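Local coordinates for uncharacterized protein conserved in bacteria (PDB 4FZ4) that probably binds host glycosaminoglycans through an all-helical domain of a streptococcal surface antigen that mediates attachment to host cells, at residues A90-R93 / K94-G98; D99-I102 / E103-N107; S36-K39 / A40-E43. All coordinates share one frame; numbering follows the deposited sequence.

Overall arrangement
All three contacts are local, made within single helices of an all-helical chain. Contact 1 closes helix 66-95 and contact 2 opens helix 100-110, so the two follow each other directly round a turn; their centres lie about 10 Å apart and they touch through Arg93 and Glu103. Contact 3, on helix 36-55, lies nearer the middle of the fold, its centre about 19 Å from that of contact 1 and 20 Å from that of contact 2. Contact 1 is a surface site, whereas contacts 2 and 3 are partly buried. The chemistry follows: a helix end with a long ion pair, an aspartate-capped start, and regular helical turns with a close salt bridge.

Contact 1 (A90-R93 / K94-G98); sequences AELR and KKYPG
Lys94 N donates to Ala90 O at 3.2 Å and Lys95 N to Glu91 O, closing the last turn of helix 66-95. Tyr96 N reaches Leu92 O at 2.8 Å, even though Tyr96 is the first residue to leave helical backbone angles. Weak i to i+3 bonds, Lys94 N to Glu91 O and Lys95 N to Leu92 O, overlie these. Arg93 O then meets Pro97 N at 3.0 Å, and the proline nitrogen carries no hydrogen to give.

Among charged groups, Glu91 and Lys94 form a long salt bridge, OE1 to NZ 3.8 Å. The lysine CG lies opposite its carbonyl carbon (chi1 -64°), and its extended chain runs back over Ala90 O, CG lying 3.3 Å from that oxygen. The guanidinium of Arg93 turns instead to Glu103 of helix 100-110, which takes a salt bridge from NE.

Apolar contact is slight: Leu92 CD2 approaches Tyr96 CE2 at 4.3 Å, while CG of Lys95 sits above one face of the tyrosine ring, near its rim. Both Leu92 and Tyr96 also pack on Val145 of helix 123-152. The chemistry is that of a helix terminus, where the chain leaves helical angles at Tyr96 and the nitrogen of Pro97 cannot continue the series of amide donors, and the loose Glu91-Lys94 pair probably adds only modest electrostatic attraction.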
ATOM      1  N   ALA A  90      10.819  -3.358  -6.049  1.00 28.84           N
ATOM      2  CA  ALA A  90      11.134  -3.239  -7.469  1.00 28.67           C
ATOM      3  C   ALA A  90      12.486  -2.557  -7.587  1.00 35.85           C
ATOM      4  O   ALA A  90      13.368  -3.020  -8.307  1.00 42.75           O
ATOM      5  CB  ALA A  90      10.084  -2.409  -8.177  1.00 30.37           C
ATOM      6  N   GLU A  91      12.644  -1.457  -6.855  1.00 36.93           N
ATOM      7  CA  GLU A  91      13.885  -0.692  -6.873  1.00 41.09           C
ATOM      8  C   GLU A  91      15.040  -1.522  -6.337  1.00 38.49           C
ATOM      9  O   GLU A  91      16.126  -1.547  -6.927  1.00 47.15           O
ATOM     10  CB  GLU A  91      13.737   0.586  -6.040  1.00 50.84           C
ATOM     11  CG  GLU A  91      14.683   1.693  -6.471  1.00 59.11           C
ATOM     12  CD  GLU A  91      14.295   2.306  -7.811  1.00 67.09           C
ATOM     13  OE1 GLU A  91      13.772   1.579  -8.683  1.00 69.99           O
ATOM     14  OE2 GLU A  91      14.524   3.518  -8.000  1.00 71.15           O
ATOM     15  N   LEU A  92      14.809  -2.210  -5.223  1.00 37.94           N
ATOM     16  CA  LEU A  92      15.847  -3.049  -4.625  1.00 34.74           C
ATOM     17  C   LEU A  92      16.252  -4.193  -5.549  1.00 40.73           C
ATOM     18  O   LEU A  92      17.438  -4.488  -5.698  1.00 41.74           O
ATOM     19  CB  LEU A  92      15.363  -3.609  -3.289  1.00 29.21           C
ATOM     20  CG  LEU A  92      15.254  -2.537  -2.198  1.00 38.61           C
ATOM     21  CD1 LEU A  92      14.627  -3.138  -0.959  1.00 38.88           C
ATOM     22  CD2 LEU A  92      16.640  -1.969  -1.879  1.00 37.15           C
ATOM     23  N   ARG A  93      15.268  -4.833  -6.178  1.00 40.09           N
ATOM     24  CA  ARG A  93      15.573  -5.942  -7.074  1.00 40.41           C
ATOM     25  C   ARG A  93      16.465  -5.513  -8.232  1.00 38.11           C
ATOM     26  O   ARG A  93      17.284  -6.298  -8.703  1.00 47.40           O
ATOM     27  CB  ARG A  93      14.289  -6.574  -7.608  1.00 31.76           C
ATOM     28  CG  ARG A  93      13.478  -7.267  -6.537  1.00 34.10           C
ATOM     29  CD  ARG A  93      12.208  -7.855  -7.127  1.00 46.92           C
ATOM     30  NE  ARG A  93      12.470  -9.032  -7.955  1.00 57.45           N
ATOM     31  CZ  ARG A  93      11.634  -9.493  -8.881  1.00 52.96           C
ATOM     32  NH1 ARG A  93      10.483  -8.871  -9.105  1.00 49.09           N
ATOM     33  NH2 ARG A  93      11.941 -10.580  -9.576  1.00 47.84           N
ATOM     34  N   LYS A  94      16.309  -4.274  -8.692  1.00 35.31           N
ATOM     35  CA  LYS A  94      17.132  -3.768  -9.789  1.00 39.29           C
ATOM     36  C   LYS A  94      18.548  -3.446  -9.317  1.00 48.17           C
ATOM     37  O   LYS A  94      19.500  -3.557 -10.076  1.00 41.73           O
ATOM     38  CB  LYS A  94      16.516  -2.509 -10.393  1.00 37.48           C
ATOM     39  CG  LYS A  94      15.162  -2.736 -11.033  1.00 49.60           C
ATOM     40  CD  LYS A  94      14.495  -1.421 -11.415  1.00 57.27           C
ATOM     41  CE  LYS A  94      13.022  -1.644 -11.750  1.00 62.83           C
ATOM     42  NZ  LYS A  94      12.203  -0.410 -11.562  1.00 63.13           N
ATOM     43  N   LYS A  95      18.678  -3.046  -8.058  1.00 59.79           N
ATOM     44  CA  LYS A  95      19.974  -2.688  -7.488  1.00 56.02           C
ATOM     45  C   LYS A  95      20.729  -3.934  -7.031  1.00 58.75           C
ATOM     46  O   LYS A  95      21.960  -3.944  -6.976  1.00 60.32           O
ATOM     47  CB  LYS A  95      19.753  -1.734  -6.313  1.00 53.30           C
ATOM     48  CG  LYS A  95      20.940  -0.880  -5.928  1.00 57.79           C
ATOM     49  CD  LYS A  95      20.496   0.271  -5.025  1.00 62.52           C
ATOM     50  CE  LYS A  95      19.476   1.167  -5.736  1.00 63.14           C
ATOM     51  NZ  LYS A  95      18.993   2.287  -4.885  1.00 64.28           N
ATOM     52  N   TYR A  96      19.985  -4.986  -6.708  1.00 52.54           N
ATOM     53  CA  TYR A  96      20.579  -6.246  -6.270  1.00 41.88           C
ATOM     54  C   TYR A  96      19.902  -7.404  -7.003  1.00 46.53           C
ATOM     55  O   TYR A  96      19.295  -8.282  -6.387  1.00 54.45           O
ATOM     56  CB  TYR A  96      20.418  -6.396  -4.755  1.00 39.72           C
ATOM     57  CG  TYR A  96      20.995  -5.224  -3.985  1.00 45.18           C
ATOM     58  CD1 TYR A  96      22.334  -4.856  -4.138  1.00 53.74           C
ATOM     59  CD2 TYR A  96      20.198  -4.462  -3.128  1.00 39.20           C
ATOM     60  CE1 TYR A  96      22.865  -3.759  -3.462  1.00 57.71           C
ATOM     61  CE2 TYR A  96      20.721  -3.362  -2.444  1.00 50.45           C
ATOM     62  CZ  TYR A  96      22.054  -3.016  -2.617  1.00 52.59           C
ATOM     63  OH  TYR A  96      22.578  -1.930  -1.952  1.00 48.76           O
ATOM     64  N   PRO A  97      20.004  -7.416  -8.343  1.00 51.75           N
ATOM     65  CA  PRO A  97      19.411  -8.443  -9.204  1.00 52.70           C
ATOM     66  C   PRO A  97      19.894  -9.856  -8.902  1.00 57.53           C
ATOM     67  O   PRO A  97      21.079 -10.083  -8.641  1.00 63.10           O
ATOM     68  CB  PRO A  97      19.816  -7.989 -10.601  1.00 58.41           C
ATOM     69  CG  PRO A  97      21.160  -7.368 -10.358  1.00 53.72           C
ATOM     70  CD  PRO A  97      20.887  -6.531  -9.126  1.00 52.13           C
ATOM     71  N   GLY A  98      18.968 -10.807  -8.943  1.00 49.57           N
ATOM     72  CA  GLY A  98      19.331 -12.183  -8.683  1.00 59.05           C
ATOM     73  C   GLY A  98      19.253 -12.595  -7.229  1.00 66.06           C
ATOM     74  O   GLY A  98      18.663 -13.631  -6.927  1.00 74.02           O
TER

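Contact 2 (D99-I102 / E103-N107); sequences DNTI and EEEYN
Asn100 and Glu104, one turn apart, meet with their side chains slanted across each other, the amide and carboxylate planes 33° apart. The carboxylate comes back along the helix towards its start: Glu104 CG sits beside the backbone N (chi1 -60°), and the extended chain beyond it carries OE1 to 3.2 Å from Asn100 CB. This touch is to the aliphatic carbon, while the Asn100 amide nitrogen bonds weakly to Gly98 O.

Asp99 turns its side chain into the helix mouth as the N-cap. With CG anti to its own N (chi1 180°), OD2 accepts from Ile102 N at 3.1 Å with an N-H...O angle of 165°, the amide arriving nearly on the C-O line. OD1 is held by Arg144 of helix 123-152; the two carboxylate oxygens thus have separate partners, consistent with a well-oriented cap.

Glu103 gives OE1 to Arg93 of helix 66-95. Thr101 CG2 and Glu105 CG are more distant neighbours at 4.2 Å, and Glu105 sends its carboxylate to Arg140. From Asn100 on, the backbone bonds follow the i to i+4 pattern: Glu104 N donates to Asn100 O at 2.7 Å and Glu105 N to Thr101 O at 2.9 Å.

The first turns of helix 100-110 thus lie between two longer helices. Ile102 and Tyr106 pack on Val89 and Arg93 of helix 66-95, whereas Asp99, Thr101 and Glu105 meet helix 123-152, joined to it by ion pairs with Arg144 and Arg140.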
ATOM      1  N   ASP A  99      19.839 -11.798  -6.335  1.00 66.56           N
ATOM      2  CA  ASP A  99      19.827 -12.117  -4.907  1.00 58.68           C
ATOM      3  C   ASP A  99      18.569 -12.894  -4.573  1.00 47.90           C
ATOM      4  O   ASP A  99      17.463 -12.375  -4.691  1.00 53.10           O
ATOM      5  CB  ASP A  99      19.868 -10.854  -4.051  1.00 49.81           C
ATOM      6  CG  ASP A  99      19.846 -11.169  -2.564  1.00 38.57           C
ATOM      7  OD1 ASP A  99      20.891 -11.564  -2.006  1.00 44.86           O
ATOM      8  OD2 ASP A  99      18.770 -11.043  -1.952  1.00 37.47           O
ATOM      9  N   ASN A 100      18.747 -14.140  -4.155  1.00 50.80           N
ATOM     10  CA  ASN A 100      17.631 -15.010  -3.833  1.00 53.29           C
ATOM     11  C   ASN A 100      16.691 -14.491  -2.760  1.00 45.14           C
ATOM     12  O   ASN A 100      15.493 -14.348  -3.003  1.00 55.11           O
ATOM     13  CB  ASN A 100      18.150 -16.395  -3.450  1.00 60.78           C
ATOM     14  CG  ASN A 100      18.594 -17.203  -4.663  1.00 71.42           C
ATOM     15  OD1 ASN A 100      19.133 -18.300  -4.529  1.00 77.82           O
ATOM     16  ND2 ASN A 100      18.359 -16.660  -5.853  1.00 73.73           N
ATOM     17  N   THR A 101      17.226 -14.208  -1.578  1.00 36.45           N
ATOM     18  CA  THR A 101      16.414 -13.723  -0.472  1.00 38.30           C
ATOM     19  C   THR A 101      15.356 -12.685  -0.889  1.00 36.29           C
ATOM     20  O   THR A 101      14.172 -12.845  -0.588  1.00 36.81           O
ATOM     21  CB  THR A 101      17.308 -13.139   0.618  1.00 42.38           C
ATOM     22  OG1 THR A 101      18.372 -14.064   0.888  1.00 43.13           O
ATOM     23  CG2 THR A 101      16.506 -12.899   1.900  1.00 47.39           C
ATOM     24  N   ILE A 102      15.774 -11.646  -1.606  1.00 35.66           N
ATOM     25  CA  ILE A 102      14.840 -10.610  -2.047  1.00 37.24           C
ATOM     26  C   ILE A 102      13.753 -11.179  -2.959  1.00 45.05           C
ATOM     27  O   ILE A 102      12.560 -10.900  -2.779  1.00 40.51           O
ATOM     28  CB  ILE A 102      15.564  -9.473  -2.806  1.00 35.21           C
ATOM     29  CG1 ILE A 102      16.658  -8.859  -1.926  1.00 36.97           C
ATOM     30  CG2 ILE A 102      14.552  -8.402  -3.209  1.00 30.68           C
ATOM     31  CD1 ILE A 102      17.447  -7.741  -2.605  1.00 33.58           C
ATOM     32  N   GLU A 103      14.172 -11.978  -3.937  1.00 47.81           N
ATOM     33  CA  GLU A 103      13.241 -12.580  -4.881  1.00 43.85           C
ATOM     34  C   GLU A 103      12.270 -13.512  -4.162  1.00 40.67           C
ATOM     35  O   GLU A 103      11.080 -13.535  -4.465  1.00 45.85           O
ATOM     36  CB  GLU A 103      14.003 -13.374  -5.943  1.00 44.92           C
ATOM     37  CG  GLU A 103      15.266 -12.702  -6.479  1.00 63.05           C
ATOM     38  CD  GLU A 103      15.026 -11.306  -7.034  1.00 77.57           C
ATOM     39  OE1 GLU A 103      14.064 -11.137  -7.814  1.00 82.71           O
ATOM     40  OE2 GLU A 103      15.809 -10.384  -6.697  1.00 75.37           O
ATOM     41  N   GLU A 104      12.787 -14.266  -3.198  1.00 34.58           N
ATOM     42  CA  GLU A 104      11.987 -15.222  -2.436  1.00 41.67           C
ATOM     43  C   GLU A 104      10.971 -14.577  -1.496  1.00 47.03           C
ATOM     44  O   GLU A 104       9.811 -15.001  -1.453  1.00 50.31           O
ATOM     45  CB  GLU A 104      12.908 -16.140  -1.630  1.00 43.17           C
ATOM     46  CG  GLU A 104      13.880 -16.941  -2.480  1.00 55.37           C
ATOM     47  CD  GLU A 104      15.036 -17.503  -1.674  1.00 72.16           C
ATOM     48  OE1 GLU A 104      15.859 -18.243  -2.254  1.00 76.05           O
ATOM     49  OE2 GLU A 104      15.126 -17.197  -0.464  1.00 75.64           O
ATOM     50  N   GLU A 105      11.405 -13.574  -0.728  1.00 33.86           N
ATOM     51  CA  GLU A 105      10.503 -12.898   0.200  1.00 26.06           C
ATOM     52  C   GLU A 105       9.403 -12.238  -0.629  1.00 30.09           C
ATOM     53  O   GLU A 105       8.216 -12.381  -0.346  1.00 36.41           O
ATOM     54  CB  GLU A 105      11.259 -11.843   1.017  1.00 29.90           C
ATOM     55  CG  GLU A 105      12.326 -12.404   1.960  1.00 35.26           C
ATOM     56  CD  GLU A 105      11.765 -12.931   3.267  1.00 35.53           C
ATOM     57  OE1 GLU A 105      10.532 -13.096   3.372  1.00 35.76           O
ATOM     58  OE2 GLU A 105      12.564 -13.190   4.193  1.00 46.65           O
ATOM     59  N   TYR A 106       9.815 -11.538  -1.674  1.00 28.17           N
ATOM     60  CA  TYR A 106       8.880 -10.858  -2.559  1.00 27.16           C
ATOM     61  C   TYR A 106       7.818 -11.808  -3.123  1.00 32.59           C
ATOM     62  O   TYR A 106       6.621 -11.579  -2.961  1.00 40.05           O
ATOM     63  CB  TYR A 106       9.650 -10.213  -3.710  1.00 24.09           C
ATOM     64  CG  TYR A 106       8.754  -9.661  -4.789  1.00 27.00           C
ATOM     65  CD1 TYR A 106       7.858  -8.630  -4.514  1.00 27.31           C
ATOM     66  CD2 TYR A 106       8.773 -10.189  -6.078  1.00 36.73           C
ATOM     67  CE1 TYR A 106       7.005  -8.143  -5.488  1.00 24.55           C
ATOM     68  CE2 TYR A 106       7.916  -9.706  -7.065  1.00 36.21           C
ATOM     69  CZ  TYR A 106       7.037  -8.687  -6.762  1.00 35.18           C
ATOM     70  OH  TYR A 106       6.173  -8.217  -7.723  1.00 49.17           O
ATOM     71  N   ASN A 107       8.266 -12.874  -3.781  1.00 30.80           N
ATOM     72  CA  ASN A 107       7.357 -13.844  -4.386  1.00 37.20           C
ATOM     73  C   ASN A 107       6.436 -14.519  -3.389  1.00 38.62           C
ATOM     74  O   ASN A 107       5.257 -14.724  -3.659  1.00 39.77           O
ATOM     75  CB  ASN A 107       8.145 -14.917  -5.138  1.00 24.87           C
ATOM     76  CG  ASN A 107       8.740 -14.400  -6.431  1.00 55.38           C
ATOM     77  OD1 ASN A 107       9.541 -15.078  -7.070  1.00 57.57           O
ATOM     78  ND2 ASN A 107       8.348 -13.197  -6.827  1.00 54.41           N
TER

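Contact 3 (S36-K39 / A40-E43); sequences SYQK and ALWE
Four successive i to i+4 backbone bonds, from Ser36 O to Ala40 N through Lys39 O to Glu43 N, make residues 36-43 the first two turns of helix 36-55. The strand-free, multi-helix domain to which it belongs packs this helix against helices 3-23 and 66-95. The Trp42 N to Gln38 O bond is short at 2.6 Å.

Tyr37 and Leu41 form the apolar pair. Their side chains slant past each other, and the leucine methyl CD2 comes to 3.6 Å from Tyr37 CE1, meeting the ring obliquely. The tyrosine CG is anti to its backbone N (chi1 -177°), which places the ring alongside the following turn, and its hydroxyl is hydrogen-bonded to Ser117 OG. Gln38 crosses Leu41 at about a right angle and lies obliquely to Trp42, its amide plane only 16° from that of the indole. These two buried side chains both rest on Glu83 of helix 66-95, and Trp42 also packs on Leu20 and Leu23 of helix 3-23.

On another side of the helix the chemistry is ionic. Lys39 and Glu43 run side by side and point the same way, an i to i+4 pairing that ties successive turns together. The lysine chain is extended as far as CE and bends only at its last torsion (chi4 -57°), turning the ammonium towards the glutamate. NZ donates to Glu43 OE2 at 2.9 Å, reaching that oxygen on its syn side, 17° out of the carboxylate plane.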
ATOM      1  N   SER A  36       2.706  -5.800 -13.677  1.00 39.98           N
ATOM      2  CA  SER A  36       1.543  -5.451 -14.480  1.00 37.28           C
ATOM      3  C   SER A  36       0.244  -5.596 -13.705  1.00 38.45           C
ATOM      4  O   SER A  36      -0.672  -4.783 -13.861  1.00 39.58           O
ATOM      5  CB  SER A  36       1.503  -6.328 -15.734  1.00 49.69           C
ATOM      6  OG  SER A  36       1.639  -7.701 -15.393  1.00 62.35           O
ATOM      7  N   TYR A  37       0.161  -6.628 -12.869  1.00 30.62           N
ATOM      8  CA  TYR A  37      -1.041  -6.844 -12.080  1.00 37.58           C
ATOM      9  C   TYR A  37      -1.186  -5.804 -10.953  1.00 33.42           C
ATOM     10  O   TYR A  37      -2.250  -5.211 -10.784  1.00 32.92           O
ATOM     11  CB  TYR A  37      -1.045  -8.264 -11.509  1.00 39.55           C
ATOM     12  CG  TYR A  37      -2.305  -8.583 -10.733  1.00 37.82           C
ATOM     13  CD1 TYR A  37      -2.421  -8.240  -9.391  1.00 40.23           C
ATOM     14  CD2 TYR A  37      -3.386  -9.197 -11.349  1.00 43.03           C
ATOM     15  CE1 TYR A  37      -3.582  -8.505  -8.675  1.00 43.88           C
ATOM     16  CE2 TYR A  37      -4.556  -9.464 -10.645  1.00 39.76           C
ATOM     17  CZ  TYR A  37      -4.643  -9.118  -9.307  1.00 42.01           C
ATOM     18  OH  TYR A  37      -5.774  -9.418  -8.592  1.00 52.17           O
ATOM     19  N   GLN A  38      -0.122  -5.588 -10.184  1.00 28.18           N
ATOM     20  CA  GLN A  38      -0.156  -4.599  -9.103  1.00 36.72           C
ATOM     21  C   GLN A  38      -0.403  -3.204  -9.676  1.00 40.79           C
ATOM     22  O   GLN A  38      -1.124  -2.400  -9.089  1.00 44.26           O
ATOM     23  CB  GLN A  38       1.170  -4.604  -8.328  1.00 34.80           C
ATOM     24  CG  GLN A  38       1.365  -3.394  -7.399  1.00 35.88           C
ATOM     25  CD  GLN A  38       0.368  -3.342  -6.249  1.00 29.61           C
ATOM     26  OE1 GLN A  38       0.296  -2.351  -5.513  1.00 36.82           O
ATOM     27  NE2 GLN A  38      -0.404  -4.407  -6.089  1.00 28.43           N
ATOM     28  N   LYS A  39       0.197  -2.927 -10.831  1.00 41.75           N
ATOM     29  CA  LYS A  39       0.047  -1.635 -11.493  1.00 41.08           C
ATOM     30  C   LYS A  39      -1.426  -1.308 -11.741  1.00 45.76           C
ATOM     31  O   LYS A  39      -1.916  -0.258 -11.322  1.00 43.32           O
ATOM     32  CB  LYS A  39       0.809  -1.643 -12.822  1.00 40.73           C
ATOM     33  CG  LYS A  39       0.754  -0.334 -13.581  1.00 44.48           C
ATOM     34  CD  LYS A  39       1.407  -0.460 -14.945  1.00 64.28           C
ATOM     35  CE  LYS A  39       1.221   0.814 -15.751  1.00 79.13           C
ATOM     36  NZ  LYS A  39      -0.222   1.167 -15.910  1.00 85.97           N
ATOM     37  N   ALA A  40      -2.131  -2.214 -12.413  1.00 35.87           N
ATOM     38  CA  ALA A  40      -3.546  -2.009 -12.710  1.00 39.14           C
ATOM     39  C   ALA A  40      -4.377  -2.079 -11.443  1.00 43.02           C
ATOM     40  O   ALA A  40      -5.420  -1.430 -11.335  1.00 51.42           O
ATOM     41  CB  ALA A  40      -4.035  -3.051 -13.710  1.00 51.40           C
ATOM     42  N   LEU A  41      -3.922  -2.872 -10.478  1.00 35.38           N
ATOM     43  CA  LEU A  41      -4.648  -2.997  -9.218  1.00 34.60           C
ATOM     44  C   LEU A  41      -4.545  -1.669  -8.466  1.00 33.47           C
ATOM     45  O   LEU A  41      -5.549  -1.102  -8.034  1.00 38.14           O
ATOM     46  CB  LEU A  41      -4.059  -4.133  -8.380  1.00 34.31           C
ATOM     47  CG  LEU A  41      -4.932  -4.598  -7.219  1.00 33.94           C
ATOM     48  CD1 LEU A  41      -6.295  -5.011  -7.763  1.00 32.43           C
ATOM     49  CD2 LEU A  41      -4.253  -5.758  -6.493  1.00 29.25           C
ATOM     50  N   TRP A  42      -3.324  -1.168  -8.329  1.00 30.06           N
ATOM     51  CA  TRP A  42      -3.109   0.102  -7.652  1.00 39.39           C
ATOM     52  C   TRP A  42      -3.894   1.220  -8.351  1.00 36.08           C
ATOM     53  O   TRP A  42      -4.488   2.080  -7.699  1.00 40.33           O
ATOM     54  CB  TRP A  42      -1.616   0.451  -7.639  1.00 44.91           C
ATOM     55  CG  TRP A  42      -1.369   1.853  -7.182  1.00 38.59           C
ATOM     56  CD1 TRP A  42      -0.709   2.834  -7.866  1.00 27.33           C
ATOM     57  CD2 TRP A  42      -1.831   2.451  -5.964  1.00 30.96           C
ATOM     58  NE1 TRP A  42      -0.738   4.007  -7.151  1.00 30.72           N
ATOM     59  CE2 TRP A  42      -1.421   3.801  -5.981  1.00 24.14           C
ATOM     60  CE3 TRP A  42      -2.553   1.975  -4.863  1.00 27.98           C
ATOM     61  CZ2 TRP A  42      -1.707   4.689  -4.937  1.00 21.47           C
ATOM     62  CZ3 TRP A  42      -2.840   2.856  -3.819  1.00 17.66           C
ATOM     63  CH2 TRP A  42      -2.417   4.202  -3.867  1.00 22.97           C
ATOM     64  N   GLU A  43      -3.886   1.197  -9.681  1.00 36.70           N
ATOM     65  CA  GLU A  43      -4.589   2.194 -10.489  1.00 38.34           C
ATOM     66  C   GLU A  43      -6.045   2.285 -10.062  1.00 43.43           C
ATOM     67  O   GLU A  43      -6.615   3.372  -9.984  1.00 58.49           O
ATOM     68  CB  GLU A  43      -4.533   1.805 -11.968  1.00 35.89           C
ATOM     69  CG  GLU A  43      -4.094   2.902 -12.900  1.00 44.01           C
ATOM     70  CD  GLU A  43      -2.675   2.707 -13.388  1.00 55.58           C
ATOM     71  OE1 GLU A  43      -1.748   2.779 -12.555  1.00 65.66           O
ATOM     72  OE2 GLU A  43      -2.490   2.471 -14.604  1.00 55.88           O
TER